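Terminal oxygenase component of carbazole 1,9a-dioxygenase (PDB 3GCF) is the terminal oxygenase of a Rieske non-heme iron dioxygenase, which probably uses electrons delivered by a ferredoxin to add molecular oxygen to carbazole at the 1 and 9a positions. Local coordinates at residues 19-24 with 368-373; 173-178 with 296-301. One frame throughout, in Å; residues are numbered along the deposited sequence.

Interaction 1: 19-24 with 368-373; sequences VKWPRY and KWRTLA
The indole of Trp21 lies between Lys20 CB on one face and Arg370 on the other, where Arg370 CD stands 3.9 Å from the centroid of the five-membered ring, 13° off its normal. Thr371 OG1 meets the indole edge at CE3. Arg370 CB lies over one face of the Tyr24 ring, 4.2 Å from its centroid, and Arg370 CG comes within 3.4 Å of Tyr24 CE2, so this extended chain runs past both aromatics. Its guanidinium presents an edge to Trp21 CZ2 and forms salt bridges with Glu182 and Glu357. Trp21, which follows helix 17-20 and N-caps helix 22-26, joins these N-terminal turns to helix 364-376, close to the modelled C-terminus, in a family with a Bet v 1-like catalytic domain. Tyr24 CG lies anti to the backbone N (chi1 179°), and the ring beyond it crosses the Trp369 side chain at about a right angle. Trp369 NE1 donates to Tyr24 OH over 3.1 Å, and the hydroxyl also bonds Glu182. A phenylalanine at Tyr24 would probably leave Trp369 NE1 without this acceptor and Glu182 without one of its partners. Ala373 CB packs against Tyr24 CD1. A water bridges Lys20 NZ and Thr371 OG1, the latter also bonded to Val367 O.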
# COMPACT_ATOMS: atom_id res chain seq x y z
N VAL A 19 -32.69 -6.55 0.00
CA VAL A 19 -34.02 -6.79 -0.55
C VAL A 19 -34.80 -5.50 -0.77
O VAL A 19 -35.66 -5.43 -1.66
CB VAL A 19 -34.84 -7.72 0.38
CG1 VAL A 19 -36.18 -8.06 -0.25
CG2 VAL A 19 -34.05 -8.99 0.67
N LYS A 20 -34.51 -4.47 0.02
CA LYS A 20 -35.22 -3.20 -0.10
C LYS A 20 -34.64 -2.26 -1.16
O LYS A 20 -35.39 -1.56 -1.85
CB LYS A 20 -35.24 -2.50 1.27
CG LYS A 20 -36.57 -1.84 1.62
CD LYS A 20 -37.00 -0.83 0.57
CE LYS A 20 -38.25 -0.08 1.00
NZ LYS A 20 -38.02 0.74 2.23
N TRP A 21 -33.32 -2.24 -1.28
CA TRP A 21 -32.66 -1.38 -2.27
C TRP A 21 -31.43 -2.09 -2.84
O TRP A 21 -30.32 -1.58 -2.78
CB TRP A 21 -32.28 -0.04 -1.61
CG TRP A 21 -31.69 -0.17 -0.24
CD1 TRP A 21 -30.42 -0.57 0.08
CD2 TRP A 21 -32.36 0.04 1.01
NE1 TRP A 21 -30.26 -0.62 1.44
CE2 TRP A 21 -31.43 -0.25 2.04
CE3 TRP A 21 -33.65 0.46 1.36
CZ2 TRP A 21 -31.76 -0.14 3.40
CZ3 TRP A 21 -33.98 0.56 2.71
CH2 TRP A 21 -33.03 0.26 3.71
N PRO A 22 -31.64 -3.27 -3.43
CA PRO A 22 -30.59 -4.10 -4.02
C PRO A 22 -29.71 -3.44 -5.08
O PRO A 22 -28.49 -3.57 -5.04
CB PRO A 22 -31.36 -5.29 -4.58
CG PRO A 22 -32.68 -4.68 -4.95
CD PRO A 22 -32.97 -3.82 -3.75
N ARG A 23 -30.32 -2.73 -6.02
CA ARG A 23 -29.54 -2.09 -7.07
C ARG A 23 -28.70 -0.92 -6.56
O ARG A 23 -27.70 -0.55 -7.18
CB ARG A 23 -30.46 -1.63 -8.21
CG ARG A 23 -31.08 -2.79 -8.99
CD ARG A 23 -31.15 -2.44 -10.46
NE ARG A 23 -31.78 -1.14 -10.61
CZ ARG A 23 -31.49 -0.26 -11.57
NH1 ARG A 23 -30.58 -0.53 -12.49
NH2 ARG A 23 -32.13 0.90 -11.58
N TYR A 24 -29.10 -0.36 -5.43
CA TYR A 24 -28.35 0.74 -4.83
C TYR A 24 -27.10 0.14 -4.20
O TYR A 24 -26.01 0.72 -4.26
CB TYR A 24 -29.19 1.42 -3.75
CG TYR A 24 -28.48 2.56 -3.06
CD1 TYR A 24 -28.25 3.77 -3.71
CD2 TYR A 24 -28.05 2.43 -1.74
CE1 TYR A 24 -27.62 4.83 -3.06
CE2 TYR A 24 -27.41 3.48 -1.08
CZ TYR A 24 -27.21 4.67 -1.74
OH TYR A 24 -26.63 5.73 -1.07
N LYS A 368 -35.53 6.50 1.86
CA LYS A 368 -36.37 6.79 0.70
C LYS A 368 -35.49 7.02 -0.52
O LYS A 368 -35.84 6.63 -1.63
CB LYS A 368 -37.23 8.03 0.95
CG LYS A 368 -38.32 7.84 1.98
CD LYS A 368 -39.14 9.10 2.15
CE LYS A 368 -40.07 8.98 3.35
NZ LYS A 368 -40.99 7.83 3.18
N TRP A 369 -34.35 7.67 -0.30
CA TRP A 369 -33.40 7.94 -1.38
C TRP A 369 -32.81 6.64 -1.93
O TRP A 369 -32.68 6.47 -3.14
CB TRP A 369 -32.28 8.88 -0.89
CG TRP A 369 -30.93 8.60 -1.49
CD1 TRP A 369 -29.87 7.99 -0.87
CD2 TRP A 369 -30.50 8.85 -2.84
NE1 TRP A 369 -28.82 7.84 -1.75
CE2 TRP A 369 -29.18 8.36 -2.96
CE3 TRP A 369 -31.11 9.44 -3.96
CZ2 TRP A 369 -28.46 8.43 -4.16
CZ3 TRP A 369 -30.39 9.51 -5.15
CH2 TRP A 369 -29.08 9.01 -5.24
N ARG A 370 -32.44 5.73 -1.04
CA ARG A 370 -31.86 4.45 -1.46
C ARG A 370 -32.86 3.67 -2.29
O ARG A 370 -32.52 3.09 -3.32
CB ARG A 370 -31.46 3.61 -0.26
CG ARG A 370 -30.33 4.19 0.57
CD ARG A 370 -30.05 3.31 1.76
NE ARG A 370 -28.90 3.76 2.53
CZ ARG A 370 -28.55 3.26 3.71
NH1 ARG A 370 -29.26 2.29 4.25
NH2 ARG A 370 -27.47 3.72 4.34
N THR A 371 -34.11 3.67 -1.83
CA THR A 371 -35.20 2.97 -2.49
C THR A 371 -35.46 3.53 -3.88
O THR A 371 -35.54 2.79 -4.85
CB THR A 371 -36.49 3.08 -1.66
OG1 THR A 371 -36.26 2.50 -0.37
CG2 THR A 371 -37.64 2.36 -2.35
N LEU A 372 -35.57 4.85 -3.96
CA LEU A 372 -35.81 5.51 -5.23
C LEU A 372 -34.66 5.28 -6.20
O LEU A 372 -34.87 5.07 -7.40
CB LEU A 372 -36.01 7.01 -5.02
CG LEU A 372 -36.24 7.84 -6.28
CD1 LEU A 372 -37.61 7.52 -6.86
CD2 LEU A 372 -36.12 9.31 -5.95
N ALA A 373 -33.43 5.31 -5.69
CA ALA A 373 -32.25 5.12 -6.52
C ALA A 373 -32.15 3.68 -7.01
O ALA A 373 -31.80 3.43 -8.17
CB ALA A 373 -30.99 5.48 -5.73
O HOH W 1 -38.86 3.28 1.15

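Interaction 2: 173-178 with 296-301; sequences VQSNWR and TQHEYF
His298 carries its CG between the backbone N and the carbonyl carbon (chi1 69°), and its imidazole lies side by side with Val173, pointing the same way. Val173 CB sits over one face of the His298 ring, 3.8 Å from its centroid; CG1 touches His298 CE1, whereas CG2 packs on Tyr300 CB. At the ring edge His298 ND1 donates to Ser175 O at 2.9 Å in a nearly straight bond (174°); the acceptor is in the imidazole plane, yet the donor stands above the plane of the carbonyl. The bond implies a proton on ND1 and helps to fix the ring's rotation. The same two residues form an antiparallel hydrogen-bonded pair, Val173 N to His298 O 2.8 Å and His298 N to Val173 O 3.0 Å. Beyond it the chain folds through an inverse gamma turn centred on Gln174, whose OE1 takes a 2.7 Å bond from Gln297 NE2 on a lone pair. Asn176 then caps helix 177-184, its OD1 gripped from opposite faces by Arg178 N and NE. In the antiparallel sheet of the Bet v 1-like catalytic domain, the Val173–His298 pair joins strand 164-173, outermost within this chain, to strand 298-307, with strand 285-292 beyond and helix 335-350 packed against Val173 and Ser175.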
# COMPACT_ATOMS: atom_id res chain seq x y z
N VAL A 173 -12.31 12.65 -2.41
CA VAL A 173 -12.62 12.19 -1.06
C VAL A 173 -12.40 10.68 -1.03
O VAL A 173 -12.81 9.96 -1.95
CB VAL A 173 -14.09 12.49 -0.67
CG1 VAL A 173 -14.38 11.94 0.73
CG2 VAL A 173 -14.34 13.99 -0.71
N GLN A 174 -11.75 10.19 0.02
CA GLN A 174 -11.45 8.77 0.13
C GLN A 174 -12.56 7.92 0.75
O GLN A 174 -12.39 7.35 1.82
CB GLN A 174 -10.16 8.55 0.92
CG GLN A 174 -8.94 9.36 0.43
CD GLN A 174 -8.54 9.03 -1.01
OE1 GLN A 174 -8.45 7.87 -1.39
NE2 GLN A 174 -8.28 10.07 -1.80
N SER A 175 -13.71 7.84 0.07
CA SER A 175 -14.81 7.02 0.54
C SER A 175 -15.67 6.72 -0.66
O SER A 175 -15.61 7.42 -1.67
CB SER A 175 -15.66 7.75 1.60
OG SER A 175 -16.78 8.43 1.02
N ASN A 176 -16.48 5.67 -0.55
CA ASN A 176 -17.38 5.31 -1.63
C ASN A 176 -18.28 6.53 -1.81
O ASN A 176 -18.53 7.27 -0.86
CB ASN A 176 -18.23 4.10 -1.22
CG ASN A 176 -19.19 3.68 -2.30
OD1 ASN A 176 -20.40 3.92 -2.20
ND2 ASN A 176 -18.68 3.04 -3.34
N TRP A 177 -18.78 6.74 -3.03
CA TRP A 177 -19.63 7.88 -3.33
C TRP A 177 -20.93 7.91 -2.54
O TRP A 177 -21.43 8.98 -2.19
CB TRP A 177 -19.96 7.92 -4.82
CG TRP A 177 -20.86 6.81 -5.27
CD1 TRP A 177 -20.52 5.51 -5.50
CD2 TRP A 177 -22.27 6.91 -5.53
NE1 TRP A 177 -21.62 4.79 -5.88
CE2 TRP A 177 -22.71 5.62 -5.91
CE3 TRP A 177 -23.20 7.95 -5.48
CZ2 TRP A 177 -24.05 5.35 -6.24
CZ3 TRP A 177 -24.53 7.68 -5.81
CH2 TRP A 177 -24.94 6.39 -6.18
N ARG A 178 -21.50 6.73 -2.26
CA ARG A 178 -22.75 6.68 -1.53
C ARG A 178 -22.61 7.26 -0.12
O ARG A 178 -23.57 7.82 0.41
CB ARG A 178 -23.28 5.24 -1.49
CG ARG A 178 -23.67 4.73 -2.88
CD ARG A 178 -23.84 3.22 -2.93
NE ARG A 178 -22.63 2.53 -2.51
CZ ARG A 178 -22.46 1.21 -2.54
NH1 ARG A 178 -23.43 0.42 -2.98
NH2 ARG A 178 -21.32 0.68 -2.11
N THR A 296 -13.80 2.99 -3.90
CA THR A 296 -13.56 3.58 -2.58
C THR A 296 -13.27 5.08 -2.59
O THR A 296 -12.86 5.63 -1.57
CB THR A 296 -12.36 2.88 -1.90
OG1 THR A 296 -11.15 3.23 -2.59
CG2 THR A 296 -12.52 1.36 -1.94
N GLN A 297 -13.51 5.74 -3.72
CA GLN A 297 -13.23 7.16 -3.82
C GLN A 297 -14.26 7.90 -4.66
O GLN A 297 -14.91 7.31 -5.52
CB GLN A 297 -11.84 7.37 -4.45
CG GLN A 297 -10.72 6.61 -3.76
CD GLN A 297 -9.43 6.57 -4.58
OE1 GLN A 297 -9.41 6.03 -5.69
NE2 GLN A 297 -8.36 7.15 -4.04
N HIS A 298 -14.43 9.20 -4.39
CA HIS A 298 -15.36 9.99 -5.19
C HIS A 298 -14.89 11.43 -5.30
O HIS A 298 -14.05 11.88 -4.51
CB HIS A 298 -16.80 9.94 -4.64
CG HIS A 298 -17.00 10.62 -3.32
ND1 HIS A 298 -16.77 10.00 -2.12
CD2 HIS A 298 -17.47 11.85 -3.02
CE1 HIS A 298 -17.10 10.81 -1.13
NE2 HIS A 298 -17.53 11.95 -1.65
N GLU A 299 -15.41 12.13 -6.30
CA GLU A 299 -15.06 13.52 -6.51
C GLU A 299 -16.22 14.35 -5.96
O GLU A 299 -17.35 14.25 -6.44
CB GLU A 299 -14.86 13.82 -7.99
CG GLU A 299 -14.29 15.20 -8.26
CD GLU A 299 -12.81 15.32 -7.90
OE1 GLU A 299 -12.23 14.34 -7.39
OE2 GLU A 299 -12.23 16.41 -8.13
N TYR A 300 -15.91 15.15 -4.96
CA TYR A 300 -16.90 15.99 -4.29
C TYR A 300 -16.93 17.38 -4.93
O TYR A 300 -15.96 18.12 -4.86
CB TYR A 300 -16.52 16.05 -2.81
CG TYR A 300 -17.31 17.00 -1.92
CD1 TYR A 300 -18.69 17.16 -2.06
CD2 TYR A 300 -16.66 17.70 -0.90
CE1 TYR A 300 -19.41 17.98 -1.18
CE2 TYR A 300 -17.36 18.52 -0.02
CZ TYR A 300 -18.73 18.66 -0.17
OH TYR A 300 -19.41 19.48 0.71
N PHE A 301 -18.06 17.71 -5.56
CA PHE A 301 -18.24 19.03 -6.19
C PHE A 301 -19.14 19.86 -5.28
O PHE A 301 -20.14 19.37 -4.78
CB PHE A 301 -18.94 18.93 -7.55
CG PHE A 301 -18.09 18.35 -8.66
CD1 PHE A 301 -17.78 17.00 -8.69
CD2 PHE A 301 -17.67 19.17 -9.71
CE1 PHE A 301 -17.05 16.46 -9.76
CE2 PHE A 301 -16.93 18.64 -10.79
CZ PHE A 301 -16.62 17.28 -10.81
O HOH W 2 -17.17 5.74 -5.15

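Interaction 2 is nested within the long loop of chain that interaction 1 closes, and their centres lie 19 Å apart. They nevertheless touch directly: Tyr24 O of interaction 1 and Arg178 NH1 of interaction 2 are 2.9 Å apart, a probable hydrogen bond. Helix 177-184 is a second connection, since Asn176 caps it and Glu182, further along the same helix, reaches interaction 1. Of the two, interaction 2 lies nearer the catalytic iron: the side chain of Tyr300 is about 6 Å from the iron(II) ion and about 5 Å from that of its ligand Asp337. Interaction 1 is remote from the iron, although Arg370 packs on Arg78, a cluster-pocket residue, of a neighbouring subunit.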